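Local coordinates for protein Aster-A (Mus musculus, PDB 6GQF) that carries cholesterol from the plasma membrane to the endoplasmic reticulum without vesicles, this chain being its sterol-binding VASt (ASTER) domain, at residues Q141-C151 with R163-P174; R72-S80 with R92-I100. One frame throughout, in Å; residues are numbered along the deposited sequence.

Both contacts are antiparallel strand pairings in one seven-stranded sheet that curves round the bound sterol. From the N terminus, the chain first forms strand 40-47, then helices 51-58 and 63-71. Interaction 2 follows directly: residues 72-80 leave the second helix and pair with 92-100, closing a hairpin at one outer border of the sheet. Strands 108-119 and 127-136 come next, and interaction 1 then closes the hairpin of 144-156 and 159-170, after which helix 176-202 begins. The two loops lie in series, neither enclosing nor crossing the other. Their centres are about 18 Å apart, and both touch 25-hydroxycholesterol and contribute to the wall of its pocket.

Interaction 1 (Q141-C151 with R163-P174); sequences QDYFYTAHRYC and RVSSEIRYRKQP. With HC3 (25-hydroxycholesterol), chain E.
H148 and S166 face each other on the sterol side of an antiparallel pair, where imidazole ND1 meets the S166 hydroxyl OG at 2.7 Å, near the ring plane. The other nitrogen, NE2, bonds to T146 OG1 two residues back at 2.9 Å. The imidazole is thus held at both nitrogens, which should fix its rotation. Beside this pair lies 25-hydroxycholesterol: its C6 is 3.2 Å from H148 NE2, and the F144 ring presents its edge to C16. F144, T146 and H148 are buried here against the sterol, making this the closely packed part of the contact, while V164 lies alongside the Y150 ring. Backbone bonds from Y145-R169 to C151-R163 join the strands between the two faces.

The other face mixes A147, S165 and Y145 with charged E167 and R169. R169 lays its guanidinium over A147, CZ being 3.5 Å from CB, and grips E167 side-on, NE and NH2 both bonding to OE2. R169 CB makes a CH-pi contact over one face of the Y145 ring, off its centre. At the open end of the hairpin the packing gives way to exposed chains. R171 NH1 bonds to D142 O at 3.2 Å, approaching from above the carbonyl plane. K172, extended beyond CG, places CE over the centre of the Y143 ring, 3.5 Å from the centroid, with NZ in a cation-pi contact 4.2 Å from that centroid. P174 CB also packs against this ring.

The bonds to S166 and T146 probably hold the H148 imidazole in place against a largely apolar sterol, whereas R171 and K172 organise the solvent-facing loop end.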
# COMPACT_ATOMS: atom_id res chain seq x y z
N GLN A 141 2.70 16.59 -8.09
CA GLN A 141 3.24 15.23 -8.10
C GLN A 141 4.76 15.21 -7.92
O GLN A 141 5.32 14.27 -7.36
CB GLN A 141 2.87 14.51 -9.39
CG GLN A 141 3.30 15.23 -10.66
CD GLN A 141 2.94 14.47 -11.91
OE1 GLN A 141 3.26 13.28 -12.04
NE2 GLN A 141 2.28 15.13 -12.85
N ASP A 142 5.43 16.25 -8.41
CA ASP A 142 6.88 16.35 -8.28
C ASP A 142 7.29 16.58 -6.84
O ASP A 142 8.39 16.21 -6.43
CB ASP A 142 7.43 17.48 -9.14
CG ASP A 142 7.60 17.08 -10.60
OD1 ASP A 142 7.53 15.87 -10.91
OD2 ASP A 142 7.83 17.99 -11.42
N TYR A 143 6.41 17.21 -6.07
CA TYR A 143 6.75 17.61 -4.71
C TYR A 143 6.96 16.42 -3.76
O TYR A 143 7.84 16.47 -2.90
CB TYR A 143 5.67 18.52 -4.14
CG TYR A 143 5.79 19.96 -4.59
CD1 TYR A 143 5.29 20.37 -5.82
CD2 TYR A 143 6.40 20.90 -3.78
CE1 TYR A 143 5.40 21.68 -6.22
CE2 TYR A 143 6.51 22.22 -4.18
CZ TYR A 143 6.01 22.60 -5.40
OH TYR A 143 6.11 23.91 -5.82
N PHE A 144 6.17 15.37 -3.93
CA PHE A 144 6.12 14.30 -2.93
C PHE A 144 5.82 12.94 -3.52
O PHE A 144 5.38 12.81 -4.66
CB PHE A 144 5.05 14.63 -1.88
CG PHE A 144 3.64 14.38 -2.34
CD1 PHE A 144 3.02 15.24 -3.24
CD2 PHE A 144 2.92 13.28 -1.89
CE1 PHE A 144 1.72 15.01 -3.68
CE2 PHE A 144 1.63 13.05 -2.32
CZ PHE A 144 1.03 13.92 -3.22
N TYR A 145 6.08 11.91 -2.72
CA TYR A 145 5.62 10.55 -2.97
C TYR A 145 5.44 9.92 -1.59
O TYR A 145 5.74 10.57 -0.59
CB TYR A 145 6.61 9.77 -3.86
CG TYR A 145 7.93 9.40 -3.20
CD1 TYR A 145 8.95 10.33 -3.07
CD2 TYR A 145 8.15 8.12 -2.73
CE1 TYR A 145 10.15 9.99 -2.48
CE2 TYR A 145 9.34 7.77 -2.13
CZ TYR A 145 10.34 8.71 -2.01
OH TYR A 145 11.53 8.35 -1.41
N THR A 146 4.91 8.70 -1.52
CA THR A 146 4.59 8.08 -0.23
C THR A 146 5.22 6.70 -0.09
O THR A 146 5.44 6.00 -1.08
CB THR A 146 3.06 7.96 -0.01
OG1 THR A 146 2.48 7.06 -0.96
CG2 THR A 146 2.40 9.33 -0.13
N ALA A 147 5.51 6.33 1.16
CA ALA A 147 6.08 5.03 1.50
C ALA A 147 5.19 4.29 2.50
O ALA A 147 4.55 4.91 3.35
CB ALA A 147 7.48 5.19 2.07
N HIS A 148 5.15 2.97 2.38
CA HIS A 148 4.32 2.12 3.21
C HIS A 148 5.04 0.81 3.55
O HIS A 148 5.73 0.24 2.70
CB HIS A 148 2.99 1.83 2.51
CG HIS A 148 2.34 3.05 1.94
ND1 HIS A 148 1.29 3.68 2.56
CD2 HIS A 148 2.62 3.77 0.83
CE1 HIS A 148 0.94 4.74 1.85
NE2 HIS A 148 1.74 4.82 0.80
N ARG A 149 4.87 0.35 4.78
CA ARG A 149 5.50 -0.89 5.25
C ARG A 149 4.45 -1.87 5.76
O ARG A 149 3.69 -1.54 6.67
CB ARG A 149 6.52 -0.58 6.35
CG ARG A 149 7.47 -1.74 6.65
CD ARG A 149 8.34 -1.49 7.88
NE ARG A 149 9.18 -0.30 7.76
CZ ARG A 149 10.32 -0.23 7.08
NH1 ARG A 149 10.78 -1.29 6.43
NH2 ARG A 149 11.00 0.90 7.05
N TYR A 150 4.41 -3.05 5.17
CA TYR A 150 3.55 -4.14 5.64
C TYR A 150 4.38 -5.10 6.49
O TYR A 150 5.45 -5.54 6.06
CB TYR A 150 2.94 -4.92 4.47
CG TYR A 150 2.08 -4.13 3.51
CD1 TYR A 150 2.65 -3.27 2.58
CD2 TYR A 150 0.71 -4.30 3.48
CE1 TYR A 150 1.87 -2.57 1.69
CE2 TYR A 150 -0.08 -3.61 2.59
CZ TYR A 150 0.51 -2.74 1.69
OH TYR A 150 -0.27 -2.05 0.80
N CYS A 151 3.89 -5.43 7.68
CA CYS A 151 4.51 -6.46 8.52
C CYS A 151 3.53 -7.61 8.74
O CYS A 151 2.44 -7.41 9.29
CB CYS A 151 4.94 -5.88 9.87
SG CYS A 151 6.12 -4.50 9.80
N ARG A 163 0.43 -5.49 10.34
CA ARG A 163 0.69 -4.08 10.62
C ARG A 163 0.98 -3.31 9.34
O ARG A 163 1.69 -3.80 8.46
CB ARG A 163 1.86 -3.92 11.59
CG ARG A 163 1.55 -4.31 13.02
CD ARG A 163 2.80 -4.30 13.89
NE ARG A 163 3.31 -2.95 14.15
CZ ARG A 163 2.87 -2.15 15.12
NH1 ARG A 163 1.90 -2.54 15.94
NH2 ARG A 163 3.41 -0.95 15.27
N VAL A 164 0.42 -2.11 9.23
CA VAL A 164 0.72 -1.23 8.11
C VAL A 164 0.92 0.20 8.61
O VAL A 164 0.00 0.82 9.13
CB VAL A 164 -0.38 -1.24 7.04
CG1 VAL A 164 0.02 -0.36 5.85
CG2 VAL A 164 -0.67 -2.66 6.59
N SER A 165 2.14 0.70 8.44
CA SER A 165 2.46 2.08 8.72
C SER A 165 2.83 2.76 7.42
O SER A 165 3.26 2.10 6.47
CB SER A 165 3.60 2.18 9.73
OG SER A 165 4.74 1.49 9.26
N SER A 166 2.67 4.08 7.38
CA SER A 166 2.95 4.85 6.17
C SER A 166 3.66 6.14 6.52
O SER A 166 3.77 6.49 7.69
CB SER A 166 1.65 5.13 5.42
OG SER A 166 0.96 3.91 5.19
N GLU A 167 4.14 6.84 5.50
CA GLU A 167 4.71 8.17 5.70
C GLU A 167 4.76 8.91 4.36
O GLU A 167 4.80 8.30 3.30
CB GLU A 167 6.10 8.08 6.33
CG GLU A 167 7.21 7.61 5.41
CD GLU A 167 8.56 7.51 6.12
OE1 GLU A 167 8.60 7.75 7.35
OE2 GLU A 167 9.57 7.19 5.46
N ILE A 168 4.73 10.24 4.45
CA ILE A 168 4.83 11.10 3.28
C ILE A 168 6.26 11.60 3.15
O ILE A 168 6.87 12.04 4.12
CB ILE A 168 3.86 12.30 3.38
CG1 ILE A 168 2.41 11.80 3.38
CG2 ILE A 168 4.07 13.26 2.22
CD1 ILE A 168 1.43 12.80 3.92
N ARG A 169 6.79 11.53 1.93
CA ARG A 169 8.17 11.92 1.64
C ARG A 169 8.22 13.03 0.59
O ARG A 169 7.76 12.85 -0.54
CB ARG A 169 8.97 10.72 1.17
CG ARG A 169 9.20 9.67 2.24
CD ARG A 169 10.08 8.54 1.74
NE ARG A 169 10.30 7.55 2.78
CZ ARG A 169 10.75 6.32 2.56
NH1 ARG A 169 11.04 5.91 1.33
NH2 ARG A 169 10.92 5.49 3.59
N TYR A 170 8.79 14.17 0.97
CA TYR A 170 8.87 15.34 0.11
C TYR A 170 10.23 15.48 -0.58
O TYR A 170 11.26 15.60 0.08
CB TYR A 170 8.58 16.60 0.93
CG TYR A 170 7.17 16.64 1.47
CD1 TYR A 170 6.14 17.17 0.71
CD2 TYR A 170 6.87 16.13 2.73
CE1 TYR A 170 4.84 17.21 1.20
CE2 TYR A 170 5.58 16.17 3.22
CZ TYR A 170 4.57 16.71 2.45
OH TYR A 170 3.28 16.74 2.93
N ARG A 171 10.23 15.48 -1.91
CA ARG A 171 11.45 15.75 -2.67
C ARG A 171 11.85 17.21 -2.51
O ARG A 171 13.03 17.55 -2.53
CB ARG A 171 11.25 15.43 -4.15
CG ARG A 171 10.74 14.03 -4.41
CD ARG A 171 10.79 13.73 -5.89
NE ARG A 171 10.30 12.39 -6.20
CZ ARG A 171 9.04 12.09 -6.48
NH1 ARG A 171 8.10 13.03 -6.49
NH2 ARG A 171 8.72 10.84 -6.76
N LYS A 172 10.85 18.08 -2.37
CA LYS A 172 11.07 19.49 -2.09
C LYS A 172 9.95 20.02 -1.21
O LYS A 172 8.85 19.46 -1.20
CB LYS A 172 11.16 20.30 -3.40
CG LYS A 172 10.02 20.05 -4.37
CD LYS A 172 10.13 20.93 -5.60
CE LYS A 172 8.99 20.68 -6.58
NZ LYS A 172 9.04 21.62 -7.72
N GLN A 173 10.23 21.08 -0.46
CA GLN A 173 9.27 21.58 0.53
C GLN A 173 8.35 22.65 -0.06
O GLN A 173 8.82 23.74 -0.42
CB GLN A 173 10.02 22.15 1.73
CG GLN A 173 10.64 21.09 2.62
CD GLN A 173 9.62 20.26 3.36
OE1 GLN A 173 8.53 20.74 3.70
NE2 GLN A 173 9.96 19.00 3.62
N PRO A 174 7.05 22.35 -0.17
CA PRO A 174 6.11 23.38 -0.62
C PRO A 174 5.75 24.32 0.53
O PRO A 174 5.84 23.90 1.68
CB PRO A 174 4.89 22.57 -1.06
CG PRO A 174 4.93 21.35 -0.23
CD PRO A 174 6.37 21.07 0.10
C18 HC3 E . -4.17 9.22 -2.02
C13 HC3 E . -3.20 9.17 -3.20
C12 HC3 E . -3.85 8.34 -4.17
C11 HC3 E . -3.97 6.78 -3.70
C9 HC3 E . -2.64 6.18 -3.27
C10 HC3 E . -2.76 4.62 -2.81
C19 HC3 E . -3.99 4.49 -1.95
C1 HC3 E . -2.98 3.75 -4.04
C2 HC3 E . -3.03 2.28 -3.70
C3 HC3 E . -1.82 1.81 -2.95
O1 HC3 E . -1.99 0.45 -2.54
C4 HC3 E . -1.57 2.66 -1.70
C5 HC3 E . -1.59 4.15 -2.05
C6 HC3 E . -0.75 5.22 -1.11
C7 HC3 E . -0.58 6.58 -1.66
C8 HC3 E . -2.02 7.08 -2.20
C14 HC3 E . -1.89 8.49 -2.71
C15 HC3 E . -1.15 9.59 -1.80
C16 HC3 E . -1.71 11.08 -2.46
C17 HC3 E . -2.74 10.73 -3.55
C20 HC3 E . -3.88 11.62 -3.68
C21 HC3 E . -4.29 11.64 -5.18
C22 HC3 E . -3.71 13.09 -3.15
C23 HC3 E . -3.69 14.18 -4.19
C24 HC3 E . -3.23 15.42 -3.46
C25 HC3 E . -3.60 16.65 -4.24
C26 HC3 E . -2.99 17.84 -3.53
C27 HC3 E . -3.04 16.55 -5.65
O2 HC3 E . -5.00 16.78 -4.27

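Interaction 2 (R72-S80 with R92-I100). With HC3 (25-hydroxycholesterol), chain E.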
# COMPACT_ATOMS: atom_id res chain seq x y z
N ARG A 72 -12.36 -0.96 -5.22
CA ARG A 72 -12.02 0.45 -5.00
C ARG A 72 -11.88 1.19 -6.32
O ARG A 72 -11.33 2.29 -6.37
CB ARG A 72 -10.74 0.58 -4.19
CG ARG A 72 -10.85 -0.01 -2.81
CD ARG A 72 -10.04 0.78 -1.81
NE ARG A 72 -10.82 1.84 -1.16
CZ ARG A 72 -10.57 3.15 -1.24
NH1 ARG A 72 -9.54 3.62 -1.94
NH2 ARG A 72 -11.35 3.99 -0.59
N LYS A 73 -12.39 0.57 -7.38
CA LYS A 73 -12.51 1.21 -8.69
C LYS A 73 -11.16 1.56 -9.32
O LYS A 73 -10.96 2.68 -9.78
CB LYS A 73 -13.38 2.47 -8.57
CG LYS A 73 -14.81 2.21 -8.13
CD LYS A 73 -15.53 3.50 -7.72
CE LYS A 73 -15.61 4.52 -8.86
NZ LYS A 73 -16.30 5.78 -8.45
N PHE A 74 -10.25 0.59 -9.34
CA PHE A 74 -8.96 0.77 -9.98
C PHE A 74 -8.95 0.07 -11.34
O PHE A 74 -9.32 -1.10 -11.44
CB PHE A 74 -7.83 0.23 -9.11
CG PHE A 74 -7.60 1.02 -7.85
CD1 PHE A 74 -8.32 2.18 -7.58
CD2 PHE A 74 -6.66 0.60 -6.92
CE1 PHE A 74 -8.10 2.89 -6.42
CE2 PHE A 74 -6.44 1.31 -5.77
CZ PHE A 74 -7.16 2.46 -5.51
N THR A 75 -8.54 0.80 -12.37
CA THR A 75 -8.52 0.27 -13.73
C THR A 75 -7.09 0.15 -14.24
O THR A 75 -6.15 0.67 -13.64
CB THR A 75 -9.34 1.17 -14.68
OG1 THR A 75 -8.76 2.48 -14.72
CG2 THR A 75 -10.78 1.27 -14.21
N ASP A 76 -6.94 -0.55 -15.36
CA ASP A 76 -5.64 -0.74 -15.99
C ASP A 76 -4.64 -1.33 -15.00
O ASP A 76 -3.47 -0.95 -14.97
CB ASP A 76 -5.11 0.58 -16.56
CG ASP A 76 -6.00 1.13 -17.68
OD1 ASP A 76 -6.45 0.34 -18.53
OD2 ASP A 76 -6.23 2.36 -17.71
N VAL A 77 -5.12 -2.26 -14.17
CA VAL A 77 -4.26 -2.89 -13.17
C VAL A 77 -3.35 -3.92 -13.82
O VAL A 77 -3.81 -4.86 -14.47
CB VAL A 77 -5.08 -3.59 -12.07
CG1 VAL A 77 -4.16 -4.36 -11.12
CG2 VAL A 77 -5.88 -2.56 -11.30
N THR A 78 -2.05 -3.74 -13.63
CA THR A 78 -1.05 -4.62 -14.21
C THR A 78 -0.00 -5.00 -13.19
O THR A 78 0.66 -4.15 -12.60
CB THR A 78 -0.36 -3.97 -15.42
OG1 THR A 78 -1.34 -3.37 -16.28
CG2 THR A 78 0.42 -5.00 -16.19
N LEU A 79 0.14 -6.31 -12.98
CA LEU A 79 1.07 -6.85 -12.00
C LEU A 79 2.26 -7.50 -12.68
O LEU A 79 2.16 -7.97 -13.81
CB LEU A 79 0.35 -7.86 -11.11
CG LEU A 79 0.26 -7.55 -9.61
CD1 LEU A 79 1.65 -7.26 -9.03
CD2 LEU A 79 -0.70 -6.39 -9.36
N SER A 80 3.39 -7.54 -11.98
CA SER A 80 4.56 -8.28 -12.45
C SER A 80 4.91 -9.37 -11.44
O SER A 80 4.63 -9.22 -10.25
CB SER A 80 5.76 -7.35 -12.65
OG SER A 80 6.43 -7.11 -11.43
N ARG A 92 8.85 -6.51 -7.05
CA ARG A 92 7.92 -6.44 -8.16
C ARG A 92 7.47 -4.99 -8.31
O ARG A 92 7.79 -4.14 -7.48
CB ARG A 92 6.71 -7.36 -7.96
CG ARG A 92 5.79 -6.99 -6.80
CD ARG A 92 4.52 -7.83 -6.78
NE ARG A 92 3.62 -7.43 -5.71
CZ ARG A 92 2.38 -7.90 -5.54
NH1 ARG A 92 1.88 -8.80 -6.38
NH2 ARG A 92 1.63 -7.46 -4.54
N VAL A 93 6.73 -4.73 -9.39
CA VAL A 93 6.17 -3.41 -9.63
C VAL A 93 4.72 -3.53 -10.09
O VAL A 93 4.35 -4.48 -10.78
CB VAL A 93 6.98 -2.64 -10.70
CG1 VAL A 93 8.27 -2.10 -10.10
CG2 VAL A 93 7.27 -3.51 -11.91
N LEU A 94 3.91 -2.57 -9.66
CA LEU A 94 2.49 -2.52 -10.01
C LEU A 94 2.19 -1.20 -10.70
O LEU A 94 2.91 -0.22 -10.50
CB LEU A 94 1.60 -2.66 -8.77
CG LEU A 94 1.77 -3.90 -7.89
CD1 LEU A 94 3.00 -3.82 -6.99
CD2 LEU A 94 0.51 -4.10 -7.06
N THR A 95 1.13 -1.18 -11.49
CA THR A 95 0.62 0.07 -12.01
C THR A 95 -0.88 -0.03 -12.12
O THR A 95 -1.42 -1.10 -12.40
CB THR A 95 1.24 0.44 -13.37
OG1 THR A 95 0.68 1.68 -13.81
CG2 THR A 95 0.97 -0.64 -14.41
N TYR A 96 -1.57 1.08 -11.90
CA TYR A 96 -3.01 1.13 -12.04
C TYR A 96 -3.49 2.56 -12.03
O TYR A 96 -2.83 3.45 -11.49
CB TYR A 96 -3.70 0.33 -10.92
CG TYR A 96 -3.04 0.46 -9.57
CD1 TYR A 96 -3.11 1.65 -8.85
CD2 TYR A 96 -2.34 -0.60 -9.02
CE1 TYR A 96 -2.49 1.77 -7.62
CE2 TYR A 96 -1.73 -0.49 -7.80
CZ TYR A 96 -1.81 0.69 -7.10
OH TYR A 96 -1.19 0.80 -5.87
N THR A 97 -4.64 2.77 -12.66
CA THR A 97 -5.29 4.07 -12.69
C THR A 97 -6.30 4.14 -11.56
O THR A 97 -7.01 3.18 -11.29
CB THR A 97 -5.99 4.30 -14.04
OG1 THR A 97 -5.01 4.28 -15.09
CG2 THR A 97 -6.73 5.65 -14.06
N ILE A 98 -6.34 5.29 -10.88
CA ILE A 98 -7.23 5.48 -9.75
C ILE A 98 -8.15 6.67 -9.98
O ILE A 98 -7.84 7.55 -10.79
CB ILE A 98 -6.44 5.72 -8.43
CG1 ILE A 98 -5.68 7.05 -8.49
CG2 ILE A 98 -5.51 4.53 -8.16
CD1 ILE A 98 -4.94 7.38 -7.20
N PRO A 99 -9.29 6.70 -9.27
CA PRO A 99 -10.17 7.86 -9.28
C PRO A 99 -9.75 8.92 -8.26
O PRO A 99 -9.25 8.56 -7.19
CB PRO A 99 -11.53 7.26 -8.91
CG PRO A 99 -11.20 6.07 -8.08
CD PRO A 99 -9.89 5.54 -8.60
N ILE A 100 -9.91 10.20 -8.60
CA ILE A 100 -9.66 11.30 -7.67
C ILE A 100 -10.99 11.98 -7.37
O ILE A 100 -11.73 12.35 -8.28
CB ILE A 100 -8.65 12.33 -8.24
CG1 ILE A 100 -7.21 11.85 -8.04
CG2 ILE A 100 -8.78 13.69 -7.56
CD1 ILE A 100 -6.82 10.66 -8.87
C18 HC3 E . -4.17 9.22 -2.02
C13 HC3 E . -3.20 9.17 -3.20
C12 HC3 E . -3.85 8.34 -4.17
C11 HC3 E . -3.97 6.78 -3.70
C9 HC3 E . -2.64 6.18 -3.27
C10 HC3 E . -2.76 4.62 -2.81
C19 HC3 E . -3.99 4.49 -1.95
C1 HC3 E . -2.98 3.75 -4.04
C2 HC3 E . -3.03 2.28 -3.70
C3 HC3 E . -1.82 1.81 -2.95
O1 HC3 E . -1.99 0.45 -2.54
C4 HC3 E . -1.57 2.66 -1.70
C5 HC3 E . -1.59 4.15 -2.05
C6 HC3 E . -0.75 5.22 -1.11
C7 HC3 E . -0.58 6.58 -1.66
C8 HC3 E . -2.02 7.08 -2.20
C14 HC3 E . -1.89 8.49 -2.71
C15 HC3 E . -1.15 9.59 -1.80
C16 HC3 E . -1.71 11.08 -2.46
C17 HC3 E . -2.74 10.73 -3.55
C20 HC3 E . -3.88 11.62 -3.68
C21 HC3 E . -4.29 11.64 -5.18
C22 HC3 E . -3.71 13.09 -3.15
C23 HC3 E . -3.69 14.18 -4.19
C24 HC3 E . -3.23 15.42 -3.46
C25 HC3 E . -3.60 16.65 -4.24
C26 HC3 E . -2.99 17.84 -3.53
C27 HC3 E . -3.04 16.55 -5.65
O2 HC3 E . -5.00 16.78 -4.27
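A beta hairpin with a beta bulge forms this border of the VASt sheet, in a domain of the Bet v 1-like clan. Residues 72-80 emerge from a Schellman motif that ends helix 63-71, with K73 as its C-prime residue, and run antiparallel to strand 92-99. T75 and T97 exchange backbone bonds, T97 N reaching T75 O at 2.8 Å. At D76 the chain turns a corner, and the register has shifted by one residue when T78 pairs with T95, T78 N meeting T95 O at 3.0 Å. At the far end S80 OG takes the place of a main-chain acceptor, receiving V93 N at 3.1 Å in an almost straight bond of 173°.

The apolar heart is F74. Its CG lies anti to the carbonyl carbon (chi1 -68°), and the ring runs alongside I98, whose CG2 sits over one face, 3.7 Å from the centroid. R72 CB lies over the opposite face, near the rim, and P99 CD meets the ring edge. The F74 and Y96 planes are only 15° from parallel, but the offset is large, so this is side-by-side packing and little of a stack. Within the bulge V77 CG2 packs on Y96 CB; beyond it L79 CD2 meets L94 CD2 at 3.5 Å.

Both Y96 and I98 reach the sterol: Y96 OH lies 3.2 Å from C3 of 25-hydroxycholesterol, a van der Waals approach, while I98 CD1 touches C12. The hydroxyl's hydrogen bond goes to E113 on strand 108-119, which flanks strand 90-99 across from residues 77-79. F74 rests against L69 of helix 63-71 and Y193 of helix 176-202, and R72 forms a salt bridge with D192 of that same long helix.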